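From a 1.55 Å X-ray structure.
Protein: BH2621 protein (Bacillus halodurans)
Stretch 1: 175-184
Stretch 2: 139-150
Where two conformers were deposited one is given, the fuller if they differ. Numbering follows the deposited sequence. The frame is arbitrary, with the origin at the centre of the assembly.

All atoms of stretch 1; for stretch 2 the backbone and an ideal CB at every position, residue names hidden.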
# COMPACT_ATOMS: atom_id res chain seq x y z
N ILE A 175 7.00 -14.92 6.22
CA ILE A 175 7.96 -14.25 7.07
C ILE A 175 8.10 -12.86 6.42
O ILE A 175 8.62 -12.73 5.34
CB ILE A 175 9.30 -14.94 7.24
CG1 ILE A 175 9.13 -16.36 7.82
CG2 ILE A 175 10.22 -14.09 8.18
CD1 ILE A 175 10.43 -17.14 7.95
N GLY A 176 7.60 -11.85 7.10
CA GLY A 176 7.70 -10.50 6.63
C GLY A 176 8.91 -9.80 7.21
O GLY A 176 9.53 -10.33 8.14
N LEU A 177 9.25 -8.66 6.63
CA LEU A 177 10.27 -7.77 7.16
C LEU A 177 9.49 -6.57 7.66
O LEU A 177 8.93 -5.81 6.85
CB LEU A 177 11.34 -7.38 6.13
CG LEU A 177 12.43 -6.44 6.65
CD1 LEU A 177 13.31 -7.08 7.74
CD2 LEU A 177 13.26 -5.94 5.46
N LEU A 178 9.38 -6.42 8.97
CA LEU A 178 8.72 -5.24 9.54
C LEU A 178 9.61 -4.02 9.29
O LEU A 178 10.82 -4.04 9.60
CB LEU A 178 8.42 -5.45 11.01
CG LEU A 178 7.80 -4.28 11.80
CD1 LEU A 178 6.43 -3.85 11.24
CD2 LEU A 178 7.72 -4.59 13.35
N MSE A 179 9.02 -2.97 8.73
CA MSE A 179 9.70 -1.72 8.39
C MSE A 179 8.84 -0.58 8.91
O MSE A 179 7.60 -0.68 8.85
CB MSE A 179 9.89 -1.59 6.90
CG MSE A 179 10.56 -2.78 6.31
SE MSE A 179 10.76 -2.63 4.37
CE MSE A 179 12.28 -1.40 4.26
N LYS A 180 9.48 0.46 9.43
CA LYS A 180 8.78 1.63 9.96
C LYS A 180 9.24 2.90 9.27
O LYS A 180 10.43 3.11 9.08
CB LYS A 180 8.99 1.80 11.46
CG LYS A 180 8.60 0.58 12.28
CD LYS A 180 8.33 0.87 13.79
CE LYS A 180 9.45 1.46 14.55
NZ LYS A 180 9.00 1.64 15.99
N CYS A 181 8.27 3.74 8.92
CA CYS A 181 8.54 5.04 8.32
C CYS A 181 8.00 6.12 9.26
O CYS A 181 6.81 6.16 9.52
CB CYS A 181 7.88 5.13 6.98
SG CYS A 181 8.34 6.64 6.10
N GLU A 182 8.90 6.94 9.79
CA GLU A 182 8.58 8.04 10.68
C GLU A 182 8.24 9.26 9.83
O GLU A 182 8.86 9.51 8.79
CB GLU A 182 9.75 8.35 11.59
CG GLU A 182 10.25 7.20 12.40
CD GLU A 182 9.15 6.44 13.16
OE1 GLU A 182 8.13 7.05 13.52
OE2 GLU A 182 9.32 5.22 13.42
N GLN A 183 7.29 10.05 10.27
CA GLN A 183 6.86 11.15 9.41
C GLN A 183 7.96 12.16 9.03
O GLN A 183 7.97 12.61 7.88
CB GLN A 183 5.67 11.93 10.02
CG GLN A 183 5.01 12.82 8.96
CD GLN A 183 3.77 13.56 9.42
OE1 GLN A 183 3.35 13.42 10.57
NE2 GLN A 183 3.17 14.35 8.52
N ASN A 184 8.85 12.53 9.95
CA ASN A 184 9.89 13.53 9.65
C ASN A 184 10.81 13.01 8.52
O ASN A 184 11.19 13.78 7.64
CB ASN A 184 10.71 13.95 10.90
CG ASN A 184 9.95 14.91 11.85
OD1 ASN A 184 8.91 15.48 11.52
ND2 ASN A 184 10.52 15.11 13.05
N UNK A 139 -2.42 12.60 14.60
CA UNK A 139 -1.70 11.85 15.62
C UNK A 139 -0.88 10.70 15.06
O UNK A 139 -0.18 10.04 15.82
CB UNK A 139 -2.69 11.31 16.65
N UNK A 140 -0.96 10.45 13.76
CA UNK A 140 -0.12 9.39 13.17
C UNK A 140 1.29 9.89 12.91
O UNK A 140 1.50 10.78 12.09
CB UNK A 140 -0.73 8.88 11.87
N UNK A 141 2.27 9.29 13.59
CA UNK A 141 3.68 9.64 13.39
C UNK A 141 4.48 8.58 12.68
O UNK A 141 5.58 8.83 12.22
CB UNK A 141 4.34 9.93 14.74
N UNK A 142 3.90 7.39 12.56
CA UNK A 142 4.61 6.25 12.00
C UNK A 142 3.70 5.44 11.12
O UNK A 142 2.54 5.18 11.49
CB UNK A 142 5.19 5.37 13.11
N UNK A 143 4.21 5.05 9.95
CA UNK A 143 3.53 4.12 9.07
C UNK A 143 4.45 2.89 8.92
O UNK A 143 5.64 3.04 8.74
CB UNK A 143 3.21 4.76 7.72
N UNK A 144 3.87 1.70 9.02
CA UNK A 144 4.60 0.45 8.93
C UNK A 144 4.19 -0.34 7.69
O UNK A 144 3.11 -0.17 7.10
CB UNK A 144 4.37 -0.39 10.19
N UNK A 145 5.10 -1.21 7.30
CA UNK A 145 4.92 -2.14 6.18
C UNK A 145 5.63 -3.44 6.60
O UNK A 145 6.59 -3.43 7.41
CB UNK A 145 5.48 -1.58 4.87
N UNK A 146 5.10 -4.57 6.10
CA UNK A 146 5.67 -5.90 6.37
C UNK A 146 5.72 -6.73 5.08
O UNK A 146 5.14 -7.81 5.04
CB UNK A 146 4.85 -6.63 7.44
N UNK A 147 6.49 -6.25 4.07
CA UNK A 147 6.65 -7.01 2.86
C UNK A 147 7.20 -8.41 3.17
O UNK A 147 7.98 -8.55 4.12
CB UNK A 147 7.57 -6.27 1.89
N UNK A 148 6.80 -9.41 2.39
CA UNK A 148 7.45 -10.70 2.44
C UNK A 148 8.96 -10.48 2.40
O UNK A 148 9.47 -9.70 1.56
CB UNK A 148 6.99 -11.60 1.29
N UNK A 149 9.72 -11.18 3.25
CA UNK A 149 11.17 -10.95 3.29
C UNK A 149 11.91 -11.25 1.98
O UNK A 149 13.05 -10.78 1.75
CB UNK A 149 11.78 -11.80 4.40
N UNK A 150 11.26 -12.01 1.11
CA UNK A 150 11.81 -12.34 -0.19
C UNK A 150 11.56 -11.28 -1.27
O UNK A 150 12.13 -11.39 -2.38
CB UNK A 150 11.23 -13.68 -0.65

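Position 139 lies beyond the reach of stretch 1, so the contact sets no rule there; it is Asp 139. The ideal CB of 140 also has nothing of stretch 1 within 5.5 Å, and many side chains would do. It is Thr 140.

At 141 the backbone does the work: Gln 183 N donates to O of 141 at 2.9 Å, tying in the start of the helix. CB points sideways, and a small polar side chain would suit. Asn 141 reaches Gln 183 through a water that donates to both Asn 141 OD1 (2.7 Å) and Gln 183 OE1 (2.6 Å).

Position 142 is a non-hydrogen-bonded pair with Glu 182, and its ideal CB lies 3.4 Å from Glu 182 OE1, an acceptor awaiting a donor. Ser, Thr or Asn could answer, and the extended backbone favours a beta-branched choice. It is Thr 142: OG1 donates to Glu 182 OE1 in a very short 2.5 Å bond, while CG2 packs 3.9 Å from Lys 180 CB.

Position 143 bonds twice to Cys 181, N to Cys 181 O (2.9 Å) and O from Cys 181 N (2.7 Å). Its CB joins Cys 181 and Met 179 on one sheet face, where Val, Ile or Leu would fit. It is Ile 143, chi1 m.

On the other face, 144 finds Leu 178 CD1 4.2 Å from its ideal CB and the Lys 180 methylenes nearby. Val, Ile or Thr would suit; Val 144 sets CG1 3.9 Å from Lys 180 CG.

At 145, N bonds to Met 179 O at 3.0 Å and O accepts from Met 179 N at 2.8 Å. CB returns to the Met 179 face, and stretch 1 alone would allow several apolar residues. Ala 145 is the small solution.

At 146, phi/psi of -136/62 leaves the regular strand and CB points sideways. Stretch 1 requests no particular group; Glu 146 leads its carboxylate away.

Position 147 has phi -57, and its O accepts from Leu 177 N at 2.8 Å. Pro is allowed, as are other apolar residues near the selenium. Pro 147 places CG 3.8 Å from Met 179 SE.

At 148 CB points away, leaving choice open. Asp 148 directs its carboxylate to 150.

At 149, N donates to Ile 175 O (2.8 Å), and a long side chain could cover Ile 175. Arg 149 does so: CD lies 3.7 Å from Ile 175 CG2, with Ile 175 CD1 over one guanidinium face.

At 150 stretch 1 sets no rule; Arg 150 forms a salt bridge, NE to Asp 148 OD1 at 2.8 Å.

Stretch 2 139-150: DTNTIVAEPDRR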
# COMPACT_ATOMS: atom_id res chain seq x y z
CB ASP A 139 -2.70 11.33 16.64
CG ASP A 139 -3.41 12.46 17.41
OD1 ASP A 139 -2.74 13.49 17.70
OD2 ASP A 139 -4.62 12.30 17.72
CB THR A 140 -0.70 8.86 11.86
OG1 THR A 140 -1.96 8.24 12.14
CG2 THR A 140 0.28 7.87 11.20
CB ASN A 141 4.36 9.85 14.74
CG ASN A 141 3.63 10.86 15.60
OD1 ASN A 141 3.27 11.94 15.15
ND2 ASN A 141 3.40 10.49 16.86
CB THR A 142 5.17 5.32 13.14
OG1 THR A 142 5.92 6.13 14.06
CG2 THR A 142 6.04 4.12 12.53
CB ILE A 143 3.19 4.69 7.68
CG1 ILE A 143 2.20 5.88 7.81
CG2 ILE A 143 2.56 3.62 6.79
CD1 ILE A 143 1.96 6.66 6.53
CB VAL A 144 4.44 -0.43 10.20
CG1 VAL A 144 4.81 0.35 11.47
CG2 VAL A 144 3.01 -1.07 10.27
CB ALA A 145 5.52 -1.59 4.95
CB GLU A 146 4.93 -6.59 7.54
CG GLU A 146 3.40 -6.39 7.61
CD GLU A 146 2.72 -6.73 6.29
OE1 GLU A 146 2.80 -5.86 5.39
OE2 GLU A 146 2.12 -7.84 6.12
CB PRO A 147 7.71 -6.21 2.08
CG PRO A 147 8.46 -5.37 3.16
CD PRO A 147 7.35 -5.03 4.10
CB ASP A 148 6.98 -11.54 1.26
CG ASP A 148 7.44 -12.96 1.35
OD1 ASP A 148 8.65 -13.25 1.24
OD2 ASP A 148 6.57 -13.81 1.47
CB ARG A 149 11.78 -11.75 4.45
CG ARG A 149 11.72 -13.23 4.26
CD ARG A 149 12.55 -13.90 5.34
NE ARG A 149 12.53 -15.33 5.14
CZ ARG A 149 13.41 -16.17 5.72
NH1 ARG A 149 14.36 -15.71 6.48
NH2 ARG A 149 13.35 -17.45 5.46
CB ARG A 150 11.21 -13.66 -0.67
CG ARG A 150 11.50 -14.82 0.24
CD ARG A 150 10.64 -16.00 -0.18
NE ARG A 150 9.21 -15.72 0.02
CZ ARG A 150 8.24 -16.51 -0.39
NH1 ARG A 150 8.52 -17.67 -0.98
NH2 ARG A 150 6.99 -16.18 -0.18
O HOH W 1 4.26 13.24 12.95
O HOH W 2 7.73 -15.63 3.51
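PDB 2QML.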